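Local coordinates for maternal protein tudor (Drosophila melanogaster, PDB 4Q5W) that binds partner proteins in a methylation-dependent manner, is required in oogenesis for primordial germ-cell formation, and may act in the piRNA pathway that represses transposons, at residues T4-I8 against K137-V142; I109-E113 against P151-L156. All blocks are in the same frame, centred on the assembly; numbering follows the deposited sequence. Where two conformers were deposited one is given.

Contact 1. Residues T4-I8 against K137-V142; sequences TKAII and KGVVAV
The flat groups that join T4-I8 to K137-V142 are peptide units, hydrogen-bonded in an antiparallel pairing. K5, I7, V139 and A141 lie on one face of the sheet, A6 and V140 on the other. A6 and V140 form the hydrogen-bonded pair. A6 N reaches V140 O at 2.9 Å, and V140 N returns an almost straight bond to A6 O (2.9 Å, 173°). At the T4 end V142 N donates to T4 O at 2.7 Å, whereas the reverse bond from T4 N is weak. At the other end I8 N donates to G138 O at 2.8 Å, carrying the pairing into the turn that follows helix 122-134. That helix closes with a Schellman motif whose C-prime residue is K137.

On the first face the aliphatic part of K5 passes over V139, CD touching CG1 at 3.8 Å; CG anti to the backbone N (chi1 -175°) carries the chain that way. On the opposite face V140 CG2 rests 3.5 Å from A6 O and also meets I8 CG1 (4.0 Å), the two side chains crossing at about a right angle. V142 CG2 closes on A6 CB at 4.0 Å. Here the first and fourth strands of an OB-fold, the staphylococcal-nuclease-like part of an extended Tudor domain, come together although 128 residues separate the segments. Strand 5-11 has 16-21 on its other flank, through K5 with S22 and I7 with Q20, while strand 139-144 continues the sheet into 153-158.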
loop_
_atom_site.group_PDB
_atom_site.type_symbol
_atom_site.label_atom_id
_atom_site.label_comp_id
_atom_site.label_asym_id
_atom_site.label_seq_id
_atom_site.Cartn_x
_atom_site.Cartn_y
_atom_site.Cartn_z
ATOM N N THR A 4 15.865 3.590 -9.091
ATOM C CA THR A 4 15.694 2.481 -8.155
ATOM C C THR A 4 14.347 1.779 -8.342
ATOM O O THR A 4 13.429 2.339 -8.931
ATOM C CB THR A 4 15.865 2.931 -6.693
ATOM O OG1 THR A 4 16.180 1.793 -5.880
ATOM C CG2 THR A 4 14.606 3.599 -6.158
ATOM N N LYS A 5 14.248 0.548 -7.845
ATOM C CA LYS A 5 13.090 -0.296 -8.096
ATOM C C LYS A 5 12.241 -0.432 -6.840
ATOM O O LYS A 5 12.769 -0.419 -5.730
ATOM C CB LYS A 5 13.541 -1.694 -8.532
ATOM C CG LYS A 5 12.377 -2.607 -8.923
ATOM C CD LYS A 5 12.840 -3.901 -9.563
ATOM C CE LYS A 5 13.391 -4.881 -8.538
ATOM N NZ LYS A 5 13.829 -6.153 -9.187
ATOM N N ALA A 6 10.931 -0.558 -7.022
ATOM C CA ALA A 6 10.031 -0.791 -5.900
ATOM C C ALA A 6 8.793 -1.535 -6.372
ATOM O O ALA A 6 8.536 -1.648 -7.574
ATOM C CB ALA A 6 9.638 0.529 -5.257
ATOM N N ILE A 7 8.032 -2.057 -5.419
ATOM C CA ILE A 7 6.743 -2.673 -5.721
ATOM C C ILE A 7 5.624 -1.896 -5.042
ATOM O O ILE A 7 5.672 -1.657 -3.831
ATOM C CB ILE A 7 6.674 -4.117 -5.226
ATOM C CG1 ILE A 7 7.686 -4.989 -5.967
ATOM C CG2 ILE A 7 5.259 -4.674 -5.399
ATOM C CD1 ILE A 7 7.786 -6.389 -5.400
ATOM N N ILE A 8 4.620 -1.488 -5.813
ATOM C CA ILE A 8 3.476 -0.792 -5.233
ATOM C C ILE A 8 2.552 -1.795 -4.561
ATOM O O ILE A 8 2.084 -2.747 -5.189
ATOM C CB ILE A 8 2.741 0.056 -6.291
ATOM C CG1 ILE A 8 3.679 1.176 -6.749
ATOM C CG2 ILE A 8 1.441 0.639 -5.728
ATOM C CD1 ILE A 8 3.147 2.021 -7.894
ATOM N N LYS A 137 2.428 -5.958 -12.543
ATOM C CA LYS A 137 2.341 -6.529 -11.190
ATOM C C LYS A 137 2.917 -5.590 -10.130
ATOM O O LYS A 137 3.564 -6.035 -9.185
ATOM C CB LYS A 137 3.025 -7.906 -11.092
ATOM C CG LYS A 137 2.830 -8.831 -12.295
ATOM C CD LYS A 137 1.365 -9.016 -12.666
ATOM C CE LYS A 137 0.609 -9.860 -11.653
ATOM N NZ LYS A 137 -0.809 -10.049 -12.080
ATOM N N GLY A 138 2.685 -4.292 -10.306
ATOM C CA GLY A 138 3.097 -3.294 -9.339
ATOM C C GLY A 138 4.576 -2.945 -9.311
ATOM O O GLY A 138 4.986 -2.124 -8.488
ATOM N N VAL A 139 5.379 -3.549 -10.184
ATOM C CA VAL A 139 6.827 -3.293 -10.157
ATOM C C VAL A 139 7.175 -2.055 -10.977
ATOM O O VAL A 139 6.863 -1.997 -12.164
ATOM C CB VAL A 139 7.644 -4.493 -10.668
ATOM C CG1 VAL A 139 9.108 -4.351 -10.265
ATOM C CG2 VAL A 139 7.077 -5.788 -10.115
ATOM N N VAL A 140 7.828 -1.086 -10.333
ATOM C CA VAL A 140 8.097 0.222 -10.913
ATOM C C VAL A 140 9.516 0.713 -10.667
ATOM O O VAL A 140 10.142 0.408 -9.645
ATOM C CB VAL A 140 7.141 1.308 -10.362
ATOM C CG1 VAL A 140 5.738 1.111 -10.898
ATOM C CG2 VAL A 140 7.134 1.309 -8.822
ATOM N N ALA A 141 10.017 1.489 -11.617
ATOM C CA ALA A 141 11.218 2.265 -11.393
ATOM C C ALA A 141 10.806 3.592 -10.780
ATOM O O ALA A 141 9.780 4.170 -11.150
ATOM C CB ALA A 141 11.986 2.475 -12.701
ATOM N N VAL A 142 11.596 4.069 -9.827
ATOM C CA VAL A 142 11.234 5.271 -9.090
ATOM C C VAL A 142 12.315 6.340 -9.215
ATOM O O VAL A 142 13.489 6.081 -8.971
ATOM C CB VAL A 142 11.025 4.955 -7.583
ATOM C CG1 VAL A 142 10.611 6.215 -6.809
ATOM C CG2 VAL A 142 10.019 3.843 -7.410
#

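Contact 2. Residues I109-E113 against P151-L156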
loop_
_atom_site.group_PDB
_atom_site.type_symbol
_atom_site.label_atom_id
_atom_site.label_comp_id
_atom_site.label_asym_id
_atom_site.label_seq_id
_atom_site.Cartn_x
_atom_site.Cartn_y
_atom_site.Cartn_z
ATOM N N ILE A 109 5.600 5.753 1.950
ATOM C CA ILE A 109 4.590 6.470 1.187
ATOM C C ILE A 109 5.210 7.526 0.274
ATOM O O ILE A 109 6.063 8.314 0.695
ATOM C CB ILE A 109 3.589 7.169 2.112
ATOM C CG1 ILE A 109 2.928 6.159 3.048
ATOM C CG2 ILE A 109 2.542 7.916 1.298
ATOM C CD1 ILE A 109 2.049 6.803 4.111
ATOM N N CYS A 110 4.789 7.527 -0.986
ATOM C CA CYS A 110 5.218 8.546 -1.937
ATOM C C CYS A 110 4.021 9.098 -2.687
ATOM O O CYS A 110 2.922 8.553 -2.598
ATOM C CB CYS A 110 6.209 7.959 -2.933
ATOM S SG CYS A 110 7.699 7.341 -2.149
ATOM N N SER A 111 4.247 10.167 -3.440
ATOM C CA SER A 111 3.187 10.818 -4.195
ATOM C C SER A 111 3.606 11.009 -5.644
ATOM O O SER A 111 4.742 11.372 -5.910
ATOM C CB SER A 111 2.894 12.186 -3.579
ATOM O OG SER A 111 2.008 12.943 -4.397
ATOM N N MET A 112 2.691 10.776 -6.581
ATOM C CA MET A 112 2.948 11.192 -7.950
ATOM C C MET A 112 2.792 12.702 -8.010
ATOM O O MET A 112 2.291 13.328 -7.069
ATOM C CB MET A 112 1.974 10.524 -8.930
ATOM C CG MET A 112 1.896 9.017 -8.774
ATOM S SD MET A 112 0.716 8.258 -9.906
ATOM C CE MET A 112 1.659 8.485 -11.390
ATOM N N GLU A 113 3.247 13.285 -9.109
ATOM C CA GLU A 113 3.010 14.683 -9.402
ATOM C C GLU A 113 1.496 14.942 -9.428
ATOM O O GLU A 113 0.715 14.016 -9.658
ATOM C CB GLU A 113 3.666 15.028 -10.736
ATOM C CG GLU A 113 5.192 14.911 -10.685
ATOM C CD GLU A 113 5.811 14.786 -12.057
ATOM O OE1 GLU A 113 5.768 13.667 -12.625
ATOM O OE2 GLU A 113 6.336 15.801 -12.558
ATOM N N PRO A 151 3.991 13.458 1.352
ATOM C CA PRO A 151 4.989 12.460 0.944
ATOM C C PRO A 151 5.926 13.008 -0.129
ATOM O O PRO A 151 5.588 14.001 -0.778
ATOM C CB PRO A 151 4.130 11.330 0.350
ATOM C CG PRO A 151 2.724 11.594 0.843
ATOM C CD PRO A 151 2.635 13.079 0.924
ATOM N N PRO A 152 7.099 12.378 -0.302
ATOM C CA PRO A 152 8.021 12.786 -1.360
ATOM C C PRO A 152 7.367 12.579 -2.716
ATOM O O PRO A 152 6.627 11.614 -2.884
ATOM C CB PRO A 152 9.195 11.813 -1.195
ATOM C CG PRO A 152 9.085 11.297 0.178
ATOM C CD PRO A 152 7.644 11.278 0.514
ATOM N N VAL A 153 7.617 13.485 -3.654
ATOM C CA VAL A 153 7.044 13.379 -4.985
ATOM C C VAL A 153 7.976 12.604 -5.912
ATOM O O VAL A 153 9.179 12.862 -5.936
ATOM C CB VAL A 153 6.757 14.764 -5.573
ATOM C CG1 VAL A 153 6.137 14.635 -6.949
ATOM C CG2 VAL A 153 5.840 15.547 -4.637
ATOM N N VAL A 154 7.415 11.660 -6.669
ATOM C CA VAL A 154 8.213 10.765 -7.502
ATOM C C VAL A 154 7.633 10.611 -8.897
ATOM O O VAL A 154 6.455 10.914 -9.131
ATOM C CB VAL A 154 8.258 9.352 -6.904
ATOM C CG1 VAL A 154 8.952 9.358 -5.540
ATOM C CG2 VAL A 154 6.858 8.791 -6.810
ATOM N N ARG A 155 8.474 10.144 -9.818
ATOM C CA ARG A 155 8.039 9.713 -11.139
ATOM C C ARG A 155 8.135 8.204 -11.206
ATOM O O ARG A 155 9.170 7.639 -10.859
ATOM C CB ARG A 155 8.928 10.290 -12.231
ATOM C CG ARG A 155 8.709 11.750 -12.515
ATOM C CD ARG A 155 9.481 12.147 -13.753
ATOM N NE ARG A 155 9.766 13.572 -13.737
ATOM C CZ ARG A 155 10.840 14.093 -13.158
ATOM N NH1 ARG A 155 11.721 13.300 -12.567
ATOM N NH2 ARG A 155 11.036 15.403 -13.175
ATOM N N LEU A 156 7.069 7.552 -11.654
ATOM C CA LEU A 156 7.038 6.095 -11.705
ATOM C C LEU A 156 7.018 5.599 -13.143
ATOM O O LEU A 156 6.284 6.127 -13.977
ATOM C CB LEU A 156 5.799 5.567 -10.978
ATOM C CG LEU A 156 5.608 6.052 -9.537
ATOM C CD1 LEU A 156 4.244 5.623 -9.026
ATOM C CD2 LEU A 156 6.709 5.516 -8.643
HETATM O O HOH W 1 4.818 11.694 -11.089
#
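S111 and V153 form the parallel pairing of the third and fifth strands of the OB-fold in this extended Tudor domain. Two main-chain bonds carry the pair. S111 N donates to P152 O at 2.8 Å, and S111 O accepts V154 N at the same length, 2.8 Å. V153 CA also makes a CA-H...O contact with S111 O at 3.2 Å. The S111 hydroxyl stays within its own segment: OG, turned anti to the backbone N (chi1 171°), donates to M112 O.

Before the strands pair, the ring of P151, which follows a cis peptide bond, crosses the I109 side chain, its CG touching CG2 of I109 at 3.7 Å. Farther along, V154 CG2 sits 3.5 Å from S111 O and packs against C110 CB. As the backbones part, one water bridges them, accepting from E113 N and donating to V154 O (2.7 Å) and to E113 OE1 (2.7 Å), which helps hold OE1 toward the V154 carbonyl. OE1 then lies over the aliphatic stem of R155, 3.5 Å from its CG. It stands well out of the guanidinium plane and no N-H of R155 points at it, so opposite charges are merely near each other; the carboxylate and guanidinium planes are 84° apart. R155 NH1 forms its salt bridge with E143.

Strand 16-21 flanks 108-112 on its other side, with backbone hydrogen bonding between C110 and I17, and strand 139-144 does the same for 153-158. Helix 166-182 packs against M112 and L156 through I166, and through Y167 it also reaches M112 and E113.

How the contacts relate
Contact 1 joins the first and last strands in the order of the OB-fold sheet, and contact 2 pairs two strands within it. Their centres lie 12 Å apart, and strands 139-144 and 153-158, neighbours in the sheet, connect them. Side chains also pack directly: V142 CG1 meets V154 CG1 at 3.8 Å, and I8 CD1 touches L156 CD1 at 3.9 Å. Both belong to the nuclease-like part, apart from the four-stranded sheet 52-90, the Tudor core, where relatives read methylarginine. Bound buffer, probably from crystallisation, lies about 4 Å from the nearest atom of the P152 side chain and also beside T4.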